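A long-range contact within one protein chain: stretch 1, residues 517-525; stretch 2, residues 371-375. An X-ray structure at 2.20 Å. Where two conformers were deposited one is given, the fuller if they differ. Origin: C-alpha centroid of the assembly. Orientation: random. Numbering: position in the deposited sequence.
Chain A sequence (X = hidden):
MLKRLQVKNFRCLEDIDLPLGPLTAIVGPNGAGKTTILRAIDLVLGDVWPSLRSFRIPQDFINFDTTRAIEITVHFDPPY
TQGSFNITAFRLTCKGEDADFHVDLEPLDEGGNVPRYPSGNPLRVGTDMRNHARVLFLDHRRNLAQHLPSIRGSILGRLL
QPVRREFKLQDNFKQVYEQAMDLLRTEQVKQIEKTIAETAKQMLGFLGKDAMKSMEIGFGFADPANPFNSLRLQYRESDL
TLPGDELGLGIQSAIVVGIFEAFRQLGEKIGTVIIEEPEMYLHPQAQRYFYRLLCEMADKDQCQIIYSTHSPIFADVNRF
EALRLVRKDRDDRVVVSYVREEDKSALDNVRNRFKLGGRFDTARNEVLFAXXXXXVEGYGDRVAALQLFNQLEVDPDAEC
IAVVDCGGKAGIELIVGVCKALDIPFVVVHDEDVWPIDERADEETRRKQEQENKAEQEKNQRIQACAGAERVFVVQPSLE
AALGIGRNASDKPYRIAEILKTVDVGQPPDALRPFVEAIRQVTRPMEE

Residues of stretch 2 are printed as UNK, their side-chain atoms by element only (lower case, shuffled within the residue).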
ATOM      1  N   GLU A 517     -24.193 -16.416 -36.404  1.00 60.34           N
ATOM      2  CA  GLU A 517     -23.320 -17.421 -35.818  0.50 63.14           C
ATOM      3  C   GLU A 517     -22.018 -16.805 -35.307  1.00 61.29           C
ATOM      4  O   GLU A 517     -21.514 -17.222 -34.254  1.00 64.32           O
ATOM      5  CB  GLU A 517     -23.064 -18.554 -36.814  0.50 64.04           C
ATOM      6  CG  GLU A 517     -23.746 -19.844 -36.374  0.50 69.95           C
ATOM      7  CD  GLU A 517     -23.520 -20.130 -34.887  0.50 86.44           C
ATOM      8  OE1 GLU A 517     -24.533 -20.338 -34.169  0.50 84.99           O
ATOM      9  OE2 GLU A 517     -22.338 -20.170 -34.440  0.50 91.06           O
ATOM     10  N   ALA A 518     -21.472 -15.803 -36.004  1.00 61.09           N
ATOM     11  CA  ALA A 518     -20.321 -15.086 -35.456  1.00 54.44           C
ATOM     12  C   ALA A 518     -20.621 -14.551 -34.060  1.00 61.40           C
ATOM     13  O   ALA A 518     -19.795 -14.676 -33.137  1.00 65.06           O
ATOM     14  CB  ALA A 518     -19.910 -13.943 -36.380  1.00 58.99           C
ATOM     15  N   ILE A 519     -21.812 -13.959 -33.881  1.00 57.53           N
ATOM     16  CA  ILE A 519     -22.174 -13.378 -32.587  1.00 59.55           C
ATOM     17  C   ILE A 519     -22.368 -14.469 -31.538  1.00 66.68           C
ATOM     18  O   ILE A 519     -21.958 -14.315 -30.378  1.00 67.97           O
ATOM     19  CB  ILE A 519     -23.412 -12.475 -32.734  1.00 60.85           C
ATOM     20  CG1 ILE A 519     -23.015 -11.192 -33.468  1.00 62.28           C
ATOM     21  CG2 ILE A 519     -23.969 -12.087 -31.359  1.00 58.78           C
ATOM     22  CD1 ILE A 519     -24.113 -10.566 -34.239  1.00 68.63           C
ATOM     23  N   ARG A 520     -22.948 -15.606 -31.936  1.00 71.80           N
ATOM     24  CA  ARG A 520     -23.084 -16.732 -31.013  1.00 71.79           C
ATOM     25  C   ARG A 520     -21.718 -17.277 -30.593  1.00 64.19           C
ATOM     26  O   ARG A 520     -21.533 -17.675 -29.441  1.00 60.90           O
ATOM     27  CB  ARG A 520     -23.931 -17.851 -31.642  1.00 71.73           C
ATOM     28  CG  ARG A 520     -25.398 -17.526 -31.816  1.00 72.62           C
ATOM     29  CD  ARG A 520     -26.181 -18.757 -32.244  1.00 78.83           C
ATOM     30  NE  ARG A 520     -27.554 -18.419 -32.584  1.00 80.87           N
ATOM     31  CZ  ARG A 520     -28.522 -18.313 -31.696  1.00 83.10           C
ATOM     32  NH1 ARG A 520     -28.270 -18.543 -30.416  1.00 94.40           N
ATOM     33  NH2 ARG A 520     -29.740 -17.975 -32.085  1.00 83.87           N
ATOM     34  N   GLN A 521     -20.750 -17.325 -31.513  1.00 64.98           N
ATOM     35  CA  GLN A 521     -19.425 -17.831 -31.139  1.00 60.72           C
ATOM     36  C   GLN A 521     -18.716 -16.879 -30.175  1.00 63.48           C
ATOM     37  O   GLN A 521     -18.142 -17.313 -29.163  1.00 69.40           O
ATOM     38  CB  GLN A 521     -18.567 -18.075 -32.384  1.00 56.17           C
ATOM     39  CG  GLN A 521     -17.122 -18.579 -32.056  1.00 61.97           C
ATOM     40  CD  GLN A 521     -16.463 -19.308 -33.243  1.00 65.64           C
ATOM     41  OE1 GLN A 521     -17.042 -20.228 -33.820  1.00 61.84           O
ATOM     42  NE2 GLN A 521     -15.260 -18.882 -33.614  1.00 70.85           N
ATOM     43  N   VAL A 522     -18.725 -15.575 -30.472  1.00 64.91           N
ATOM     44  CA  VAL A 522     -18.013 -14.650 -29.589  1.00 68.41           C
ATOM     45  C   VAL A 522     -18.677 -14.580 -28.219  1.00 73.99           C
ATOM     46  O   VAL A 522     -18.023 -14.223 -27.234  1.00 80.99           O
ATOM     47  CB  VAL A 522     -17.897 -13.240 -30.203  1.00 63.84           C
ATOM     48  CG1 VAL A 522     -19.201 -12.465 -29.986  1.00 59.66           C
ATOM     49  CG2 VAL A 522     -16.667 -12.455 -29.592  1.00 58.06           C
ATOM     50  N   THR A 523     -19.961 -14.940 -28.134  1.00 75.01           N
ATOM     51  CA  THR A 523     -20.698 -14.960 -26.879  1.00 76.97           C
ATOM     52  C   THR A 523     -20.481 -16.245 -26.092  1.00 77.60           C
ATOM     53  O   THR A 523     -20.725 -16.269 -24.881  1.00 82.17           O
ATOM     54  CB  THR A 523     -22.200 -14.782 -27.167  1.00 84.64           C
ATOM     55  OG1 THR A 523     -22.474 -13.406 -27.451  1.00 87.85           O
ATOM     56  CG2 THR A 523     -23.030 -15.206 -25.975  1.00 92.58           C
ATOM     57  N   ARG A 524     -20.024 -17.299 -26.739  1.00 82.73           N
ATOM     58  CA  ARG A 524     -20.015 -18.622 -26.120  1.00 87.81           C
ATOM     59  C   ARG A 524     -18.949 -18.704 -25.036  1.00 99.65           C
ATOM     60  O   ARG A 524     -17.763 -18.488 -25.327  1.00 97.30           O
ATOM     61  CB  ARG A 524     -19.784 -19.683 -27.191  1.00 78.52           C
ATOM     62  CG  ARG A 524     -20.324 -21.050 -26.841  1.00 86.50           C
ATOM     63  CD  ARG A 524     -20.994 -21.707 -28.057  1.00 80.00           C
ATOM     64  NE  ARG A 524     -20.115 -21.764 -29.221  1.00 76.20           N
ATOM     65  CZ  ARG A 524     -20.484 -21.425 -30.459  1.00 75.28           C
ATOM     66  NH1 ARG A 524     -21.727 -21.002 -30.687  1.00 72.49           N
ATOM     67  NH2 ARG A 524     -19.616 -21.515 -31.471  1.00 66.86           N
ATOM     68  N   PRO A 525     -19.312 -19.022 -23.781  1.00111.98           N
ATOM     69  CA  PRO A 525     -18.367 -19.072 -22.657  1.00118.77           C
ATOM     70  C   PRO A 525     -17.210 -20.040 -22.896  1.00121.74           C
ATOM     71  O   PRO A 525     -16.408 -20.241 -21.982  1.00130.70           O
ATOM     72  CB  PRO A 525     -19.240 -19.538 -21.487  1.00123.65           C
ATOM     73  CG  PRO A 525     -20.435 -20.199 -22.133  1.00118.84           C
ATOM     74  CD  PRO A 525     -20.672 -19.430 -23.383  1.00112.06           C
ATOM     75  N   UNK A 371     -12.789  -8.763 -22.456  1.00 74.67           N
ATOM     76  CA  UNK A 371     -12.578 -10.204 -22.355  1.00 76.93           C
ATOM     77  C   UNK A 371     -12.517 -10.850 -23.735  1.00 76.44           C
ATOM     78  O   UNK A 371     -11.755 -11.805 -23.938  1.00 75.46           O
ATOM     79  c   UNK A 371     -13.617 -10.474 -20.040  1.00 77.95           C
ATOM     80  c   UNK A 371     -14.648 -10.832 -17.737  1.00 88.14           C
ATOM     81  c   UNK A 371     -14.742 -11.131 -19.243  1.00 84.88           C
ATOM     82  n   UNK A 371     -15.808 -11.443 -16.996  1.00 92.65           N
ATOM     83  c   UNK A 371     -13.684 -10.840 -21.508  1.00 74.35           C
ATOM     84  N   UNK A 372     -13.295 -10.332 -24.691  1.00 70.48           N
ATOM     85  CA  UNK A 372     -13.399 -10.880 -26.037  1.00 68.43           C
ATOM     86  C   UNK A 372     -13.828  -9.767 -26.989  1.00 67.71           C
ATOM     87  O   UNK A 372     -14.504  -8.811 -26.586  1.00 64.00           O
ATOM     88  c   UNK A 372     -16.613 -14.978 -24.198  1.00108.63           C
ATOM     89  n   UNK A 372     -17.923 -14.974 -24.397  1.00106.50           N
ATOM     90  n   UNK A 372     -16.084 -15.685 -23.207  1.00113.24           N
ATOM     91  c   UNK A 372     -13.770 -13.406 -25.979  1.00 89.57           C
ATOM     92  n   UNK A 372     -15.824 -14.270 -24.993  1.00103.40           N
ATOM     93  c   UNK A 372     -14.405 -12.038 -26.086  1.00 77.70           C
ATOM     94  c   UNK A 372     -14.380 -14.208 -24.853  1.00 96.53           C
ATOM     95  N   UNK A 373     -13.448  -9.901 -28.260  1.00 61.33           N
ATOM     96  CA  UNK A 373     -13.764  -8.896 -29.264  1.00 62.92           C
ATOM     97  C   UNK A 373     -14.424  -9.529 -30.481  1.00 64.90           C
ATOM     98  O   UNK A 373     -13.964 -10.564 -30.979  1.00 62.12           O
ATOM     99  c   UNK A 373     -12.505  -8.133 -29.713  1.00 57.82           C
ATOM    100  N   UNK A 374     -15.487  -8.888 -30.963  1.00 59.14           N
ATOM    101  CA  UNK A 374     -16.051  -9.154 -32.283  1.00 61.26           C
ATOM    102  C   UNK A 374     -15.562  -8.050 -33.225  1.00 60.87           C
ATOM    103  O   UNK A 374     -15.853  -6.868 -33.009  1.00 57.75           O
ATOM    104  c   UNK A 374     -19.780  -9.206 -33.474  1.00 58.31           C
ATOM    105  c   UNK A 374     -17.586  -9.202 -32.240  1.00 55.26           C
ATOM    106  c   UNK A 374     -18.295  -9.410 -33.602  1.00 58.96           C
ATOM    107  c   UNK A 374     -18.017 -10.798 -34.224  1.00 60.92           C
ATOM    108  N   UNK A 375     -14.801  -8.435 -34.247  1.00 56.29           N
ATOM    109  CA  UNK A 375     -14.213  -7.495 -35.202  1.00 61.14           C
ATOM    110  C   UNK A 375     -15.091  -7.430 -36.452  1.00 61.18           C
ATOM    111  O   UNK A 375     -15.292  -8.457 -37.102  1.00 62.15           O
ATOM    112  c   UNK A 375     -12.038  -7.124 -33.314  1.00 48.12           C
ATOM    113  c   UNK A 375     -12.797  -7.946 -35.577  1.00 53.57           C
ATOM    114  c   UNK A 375     -10.474  -8.565 -34.717  1.00 55.18           C
ATOM    115  c   UNK A 375     -11.946  -8.280 -34.346  1.00 56.50           C
TER

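Position 371 carries five side-chain atoms, four carbons in an unbranched row ending in a single nitrogen. The chain is nearly fully extended beyond its first torsion and makes no contact with stretch 1. A straight four-carbon chain with a terminal amine is lysine, K371, exposed here and no part of the contact.

At position 372 there are seven side-chain atoms: three carbons, a nitrogen, and then a carbon bearing two further nitrogens. Its CA-to-CB bond points toward the helix, and the planar group at its tip reaches the carbonyl end of stretch 1, one terminal nitrogen lying 2.9 Å from V522 O. Three nitrogens around one carbon, set on a three-carbon chain, define a guanidinium, so the residue is arginine, R372. Its NH2 donates to V522 O over that 2.9 Å, and its NE makes a second, weak bond to V522 O at 3.1 Å, so that one carbonyl oxygen receives two donors along the guanidinium edge. T523 O also lies near the plane, 3.1 Å from R372 NH2, while R524 O sits over one face, 3.6 Å from R372 NH2.

Position 373 has a single side-chain carbon; its CA-to-CB bond points away from the helix, and its CB comes no nearer than 6.0 Å, to V522 CG2. One carbon with no branch is alanine, A373. It takes part through its backbone instead: A373 O packs 3.6 Å from V522 CG2.

Four carbons, forked at the second, make up the side chain at position 374, whose CA-to-CB bond points toward the helix and which meets A518, I519 and V522. A fork one carbon beyond CB identifies leucine, L374. Its CD2 lies 3.8 Å from I519 CG1 and its CD1 4.3 Å from A518 CB, while its CB lies 4.3 Å from V522 CG1.

Position 375 again has four carbons forked at the second, but they make no contact with stretch 1. This is a second leucine, L375, buried without joining the contact.

The strand runs nearly antiparallel to the helix, at 167°, and the alternation of CA-to-CB directions along the strand turns those of R372 and L374 toward the helix, with that of A373 turned away between them. V522 links the two parts of the contact: its side chain packs near L374, and its carbonyl accepts from R372. R372 supplies two donors to V522 O, the NE bond being weak, while L374 fills the apolar part beside A518 and I519. Together the two stretches bury 322 Å².

Stretch 2 371-375: KRALL
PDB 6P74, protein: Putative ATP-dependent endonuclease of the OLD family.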